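Local structure of peptidase, M20/M25/M40 family (Staphylococcus aureus, 4EWT) at residues Ala74-Phe79 against Ile133-Glu138; Gly143-Met148 against Phe335-Lys340. The protein probably hydrolyses amide bonds of N-acylated amino acids or related compounds, as a manganese-bound amidohydrolase of the M20 metallopeptidase family. One frame throughout, in Å; residues are numbered along the deposited sequence.

How the contacts relate
Both contacts are buried in the metal-binding domain, their centres about 9 Å apart, and they follow in series along the chain. Contact 1 pairs two neighbouring parallel strands of the mixed sheet and is rich in polar bonds, backbone and side chain alike. Contact 2 lies one layer out, where helices 144-150 and 335-341 pack beside that sheet; its two segments meet by van der Waals packing, without a hydrogen bond between them, and its margin at Lys-146 reaches solvent. Strand 129-135 leads into helix 144-150, so one run of chain serves both. They meet at Gln-135 of contact 1, which Ala-145 of contact 2 touches and to which Tyr-338 probably hydrogen-bonds.

Contact 1: residues Ala74-Phe79 against Ile133-Glu138; sequences AIRADF and IHQPAE
Gln-135 OE1 takes two bonds from one guanidinium: Arg-76 NE lies 3.1 Å from Gln-135 OE1, and Arg-76 NH2 lies 3.0 Å from the same oxygen. The oxygen sits in the guanidinium plane, yet both donors approach from the same face of the amide, above its carbonyl plane, and the two flat groups are turned 61° apart. In Arg-76, CG is anti to the backbone N, and the chain bends at chi2 before running on to the guanidinium. The grip is shared: Tyr-338 OH probably also bonds to OE1, at a doubtfully short distance, Asp-334 takes the amide NE2, and Arg-76 NH2 forms salt bridges with Asp-334 and Glu-333. Gln-135 NE2 bonds in addition to Pro-136 O, which helps fix the amide's rotation.

Behind these side chains the backbones run parallel, their axes 22° apart. Ile-133 N to Ile-75 O, Ala-77 N to Ile-133 O, Gln-135 N to Ala-77 O and Phe-79 N to Gln-135 O form the alternating bonds of a parallel pair. The last, 2.8 Å from Phe-79 N to Gln-135 O, is more bent, at 141°, where strand 72-78 gives way to loop. There the Phe-79 ring lies beside Pro-136, with CZ 3.6 Å from Pro-136 CB and one face under Pro-136 CA, while His-134 O meets its edge.

Asp-78 OD2 touches Glu-138 CG at 3.2 Å. Arg-76 NH1 is 3.5 Å from Asp-78 OD2, which lies well out of the guanidinium plane, a pairing of charges only; Asp-78 OD1 bonds to His-108. The Glu-138 side chain comes within about 4 Å of a manganese ion, next in sequence to the ligand Glu-139. Parallel strands ending in metal-site loops at their C-terminal ends are characteristic of the catalytic domain of M20 metallopeptidases.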
loop_
_atom_site.group_PDB
_atom_site.type_symbol
_atom_site.label_atom_id
_atom_site.label_comp_id
_atom_site.label_asym_id
_atom_site.label_seq_id
_atom_site.Cartn_x
_atom_site.Cartn_y
_atom_site.Cartn_z
ATOM N N ALA A 74 18.619 -43.860 18.535
ATOM C CA ALA A 74 19.637 -42.873 18.234
ATOM C C ALA A 74 19.463 -41.669 19.142
ATOM O O ALA A 74 18.341 -41.215 19.387
ATOM C CB ALA A 74 19.593 -42.468 16.777
ATOM N N ILE A 75 20.580 -41.172 19.658
ATOM C CA ILE A 75 20.582 -39.948 20.456
ATOM C C ILE A 75 21.540 -38.946 19.810
ATOM O O ILE A 75 22.639 -39.303 19.403
ATOM C CB ILE A 75 20.906 -40.228 21.949
ATOM C CG1 ILE A 75 22.237 -40.968 22.100
ATOM C CG2 ILE A 75 19.771 -41.058 22.578
ATOM C CD1 ILE A 75 22.645 -41.207 23.539
ATOM N N ARG A 76 21.102 -37.701 19.685
ATOM C CA ARG A 76 21.774 -36.755 18.802
ATOM C C ARG A 76 22.320 -35.527 19.540
ATOM O O ARG A 76 21.630 -34.933 20.366
ATOM C CB ARG A 76 20.814 -36.355 17.675
ATOM C CG ARG A 76 21.368 -35.394 16.652
ATOM C CD ARG A 76 21.171 -33.946 17.071
ATOM N NE ARG A 76 21.164 -33.096 15.892
ATOM C CZ ARG A 76 20.653 -31.869 15.834
ATOM N NH1 ARG A 76 20.104 -31.295 16.908
ATOM N NH2 ARG A 76 20.692 -31.226 14.683
ATOM N N ALA A 77 23.574 -35.183 19.241
ATOM C CA ALA A 77 24.194 -33.934 19.699
ATOM C C ALA A 77 24.931 -33.274 18.544
ATOM O O ALA A 77 25.721 -33.920 17.863
ATOM C CB ALA A 77 25.167 -34.196 20.856
ATOM N N ASP A 78 24.677 -31.987 18.330
ATOM C CA ASP A 78 25.384 -31.219 17.294
ATOM C C ASP A 78 26.601 -30.492 17.871
ATOM O O ASP A 78 26.676 -30.271 19.090
ATOM C CB ASP A 78 24.443 -30.261 16.534
ATOM C CG ASP A 78 23.426 -29.568 17.440
ATOM O OD1 ASP A 78 23.482 -29.704 18.686
ATOM O OD2 ASP A 78 22.556 -28.868 16.893
ATOM N N PHE A 79 27.564 -30.160 17.011
ATOM C CA PHE A 79 28.824 -29.583 17.496
ATOM C C PHE A 79 29.424 -28.396 16.732
ATOM O O PHE A 79 30.531 -27.952 17.064
ATOM C CB PHE A 79 29.886 -30.666 17.734
ATOM C CG PHE A 79 30.319 -31.413 16.497
ATOM C CD1 PHE A 79 31.347 -30.924 15.690
ATOM C CD2 PHE A 79 29.749 -32.645 16.178
ATOM C CE1 PHE A 79 31.779 -31.638 14.570
ATOM C CE2 PHE A 79 30.179 -33.370 15.060
ATOM C CZ PHE A 79 31.194 -32.864 14.253
ATOM N N ILE A 133 24.788 -39.896 17.747
ATOM C CA ILE A 133 25.040 -39.092 16.564
ATOM C C ILE A 133 25.681 -37.768 16.973
ATOM O O ILE A 133 25.039 -36.929 17.604
ATOM C CB ILE A 133 23.721 -38.821 15.775
ATOM C CG1 ILE A 133 23.105 -40.133 15.278
ATOM C CG2 ILE A 133 23.958 -37.867 14.598
ATOM C CD1 ILE A 133 21.682 -39.986 14.735
ATOM N N HIS A 134 26.953 -37.594 16.623
ATOM C CA HIS A 134 27.624 -36.313 16.790
ATOM C C HIS A 134 27.602 -35.592 15.443
ATOM O O HIS A 134 28.304 -35.987 14.507
ATOM C CB HIS A 134 29.060 -36.507 17.306
ATOM C CG HIS A 134 29.139 -36.899 18.749
ATOM N ND1 HIS A 134 29.468 -38.174 19.158
ATOM C CD2 HIS A 134 28.941 -36.180 19.881
ATOM C CE1 HIS A 134 29.476 -38.222 20.479
ATOM N NE2 HIS A 134 29.151 -37.028 20.942
ATOM N N GLN A 135 26.778 -34.547 15.353
ATOM C CA GLN A 135 26.453 -33.905 14.078
ATOM C C GLN A 135 27.126 -32.546 13.890
ATOM O O GLN A 135 27.027 -31.680 14.757
ATOM C CB GLN A 135 24.932 -33.750 13.944
ATOM C CG GLN A 135 24.448 -33.320 12.560
ATOM C CD GLN A 135 23.102 -32.635 12.608
ATOM O OE1 GLN A 135 22.086 -33.243 12.956
ATOM N NE2 GLN A 135 23.084 -31.354 12.264
ATOM N N PRO A 136 27.816 -32.358 12.752
ATOM C CA PRO A 136 28.324 -31.047 12.374
ATOM C C PRO A 136 27.267 -30.251 11.607
ATOM O O PRO A 136 26.178 -30.768 11.327
ATOM C CB PRO A 136 29.471 -31.394 11.425
ATOM C CG PRO A 136 29.013 -32.619 10.742
ATOM C CD PRO A 136 28.258 -33.397 11.803
ATOM N N ALA A 137 27.591 -29.001 11.288
ATOM C CA ALA A 137 26.898 -28.244 10.239
ATOM C C ALA A 137 25.390 -28.040 10.441
ATOM O O ALA A 137 24.656 -27.877 9.472
ATOM C CB ALA A 137 27.173 -28.891 8.869
ATOM N N GLU A 138 24.935 -28.035 11.690
ATOM C CA GLU A 138 23.515 -27.819 11.992
ATOM C C GLU A 138 23.050 -26.414 11.582
ATOM O O GLU A 138 21.930 -26.241 11.111
ATOM C CB GLU A 138 23.239 -28.074 13.485
ATOM C CG GLU A 138 21.758 -28.046 13.898
ATOM C CD GLU A 138 21.177 -26.639 14.052
ATOM O OE1 GLU A 138 21.920 -25.717 14.474
ATOM O OE2 GLU A 138 19.971 -26.460 13.751
#

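Contact 2: residues Gly143-Met148 against Phe335-Lys340; sequences GGAKTM and FAYYAK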
loop_
_atom_site.group_PDB
_atom_site.type_symbol
_atom_site.label_atom_id
_atom_site.label_comp_id
_atom_site.label_asym_id
_atom_site.label_seq_id
_atom_site.Cartn_x
_atom_site.Cartn_y
_atom_site.Cartn_z
ATOM N N GLY A 143 23.051 -28.033 5.837
ATOM C CA GLY A 143 23.085 -28.643 7.162
ATOM C C GLY A 143 23.817 -29.970 7.205
ATOM O O GLY A 143 24.275 -30.473 6.178
ATOM N N GLY A 144 23.922 -30.537 8.402
ATOM C CA GLY A 144 24.622 -31.804 8.606
ATOM C C GLY A 144 23.718 -33.023 8.626
ATOM O O GLY A 144 24.105 -34.092 8.133
ATOM N N ALA A 145 22.518 -32.864 9.191
ATOM C CA ALA A 145 21.579 -33.973 9.364
ATOM C C ALA A 145 21.301 -34.656 8.039
ATOM O O ALA A 145 21.314 -35.886 7.947
ATOM C CB ALA A 145 20.290 -33.491 9.999
ATOM N N LYS A 146 21.066 -33.830 7.021
ATOM C CA LYS A 146 20.824 -34.266 5.656
ATOM C C LYS A 146 21.972 -35.143 5.157
ATOM O O LYS A 146 21.751 -36.288 4.778
ATOM C CB LYS A 146 20.635 -33.035 4.753
ATOM C CG LYS A 146 19.948 -33.294 3.432
ATOM C CD LYS A 146 19.614 -31.969 2.736
ATOM C CE LYS A 146 19.060 -32.183 1.336
ATOM N NZ LYS A 146 17.691 -32.774 1.364
ATOM N N THR A 147 23.190 -34.602 5.179
ATOM C CA THR A 147 24.382 -35.327 4.720
ATOM C C THR A 147 24.614 -36.631 5.488
ATOM O O THR A 147 25.071 -37.617 4.912
ATOM C CB THR A 147 25.613 -34.435 4.802
ATOM N N MET A 148 24.287 -36.630 6.779
ATOM C CA MET A 148 24.414 -37.824 7.613
ATOM C C MET A 148 23.386 -38.893 7.299
ATOM O O MET A 148 23.696 -40.087 7.373
ATOM C CB MET A 148 24.342 -37.473 9.091
ATOM C CG MET A 148 25.561 -36.762 9.578
ATOM S SD MET A 148 25.718 -36.873 11.352
ATOM C CE MET A 148 27.105 -35.804 11.534
ATOM N N PHE A 335 17.524 -30.946 13.135
ATOM C CA PHE A 335 16.999 -32.176 13.731
ATOM C C PHE A 335 15.703 -32.585 13.033
ATOM O O PHE A 335 15.347 -33.765 13.010
ATOM C CB PHE A 335 16.741 -31.996 15.231
ATOM C CG PHE A 335 16.336 -33.262 15.936
ATOM C CD1 PHE A 335 17.300 -34.098 16.495
ATOM C CD2 PHE A 335 14.986 -33.616 16.053
ATOM C CE1 PHE A 335 16.946 -35.267 17.143
ATOM C CE2 PHE A 335 14.614 -34.781 16.702
ATOM C CZ PHE A 335 15.602 -35.620 17.252
ATOM N N ALA A 336 15.009 -31.598 12.464
ATOM C CA ALA A 336 13.740 -31.837 11.774
ATOM C C ALA A 336 13.858 -32.855 10.648
ATOM O O ALA A 336 12.886 -33.534 10.326
ATOM C CB ALA A 336 13.178 -30.540 11.251
ATOM N N TYR A 337 15.041 -32.937 10.042
ATOM C CA TYR A 337 15.341 -33.958 9.039
ATOM C C TYR A 337 15.311 -35.376 9.600
ATOM O O TYR A 337 14.774 -36.269 8.951
ATOM C CB TYR A 337 16.689 -33.693 8.360
ATOM C CG TYR A 337 16.651 -32.589 7.319
ATOM C CD1 TYR A 337 15.867 -32.708 6.173
ATOM C CD2 TYR A 337 17.424 -31.440 7.473
ATOM C CE1 TYR A 337 15.840 -31.693 5.214
ATOM C CE2 TYR A 337 17.414 -30.435 6.531
ATOM C CZ TYR A 337 16.618 -30.562 5.408
ATOM O OH TYR A 337 16.614 -29.554 4.481
ATOM N N TYR A 338 15.875 -35.590 10.794
ATOM C CA TYR A 338 15.739 -36.885 11.481
ATOM C C TYR A 338 14.274 -37.164 11.760
ATOM O O TYR A 338 13.783 -38.268 11.522
ATOM C CB TYR A 338 16.483 -36.916 12.828
ATOM C CG TYR A 338 17.931 -36.554 12.747
ATOM C CD1 TYR A 338 18.846 -37.408 12.135
ATOM C CD2 TYR A 338 18.396 -35.367 13.293
ATOM C CE1 TYR A 338 20.167 -37.081 12.048
ATOM C CE2 TYR A 338 19.728 -35.030 13.216
ATOM C CZ TYR A 338 20.610 -35.898 12.589
ATOM O OH TYR A 338 21.945 -35.585 12.497
ATOM N N ALA A 339 13.588 -36.138 12.265
ATOM C CA ALA A 339 12.215 -36.262 12.720
ATOM C C ALA A 339 11.246 -36.599 11.582
ATOM O O ALA A 339 10.107 -36.980 11.829
ATOM C CB ALA A 339 11.792 -35.001 13.448
ATOM N N LYS A 340 11.720 -36.475 10.345
ATOM C CA LYS A 340 10.918 -36.758 9.159
ATOM C C LYS A 340 11.237 -38.141 8.561
ATOM O O LYS A 340 10.441 -38.684 7.789
ATOM C CB LYS A 340 11.117 -35.647 8.122
ATOM C CG LYS A 340 9.977 -35.483 7.130
ATOM C CD LYS A 340 10.094 -34.172 6.338
ATOM C CE LYS A 340 11.467 -34.028 5.662
ATOM N NZ LYS A 340 11.641 -34.950 4.504
#
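Ala-145 CB carries the apolar packing, set against two consecutive tyrosines. It sits over one face of the Tyr-338 ring, 3.6 Å from Tyr-338 CZ, and also comes 4.0 Å from Tyr-337 CB. The helix axes approach to 8.4 Å, with 42° between their directions; the nearest CA atoms, of Ala-145 and Tyr-337, are 6.2 Å apart, and on the Ala-145 side only a methyl group stands between the backbones.

Two longer contacts flank the alanine. Lys-146 CB lies over one face of the Tyr-337 ring, and Lys-146 CD comes 4.2 Å from Tyr-337 OH. Met-148 SD stands 4.1 Å from Tyr-338 OH, the two side chains crossing at a slant.

Polar bonds lead away from the pair. Ala-145 N, in the first turn of its helix, bonds to Asp-334 OD2 just before segment 335-340, while the Tyr-338 hydroxyl is turned to Gln-135 of strand 129-135. The chemistry therefore implies that aromatic and aliphatic surfaces fit the helices together, whereas the directional bonds of these residues go to Asp-334 and, probably, Gln-135, outside the two segments.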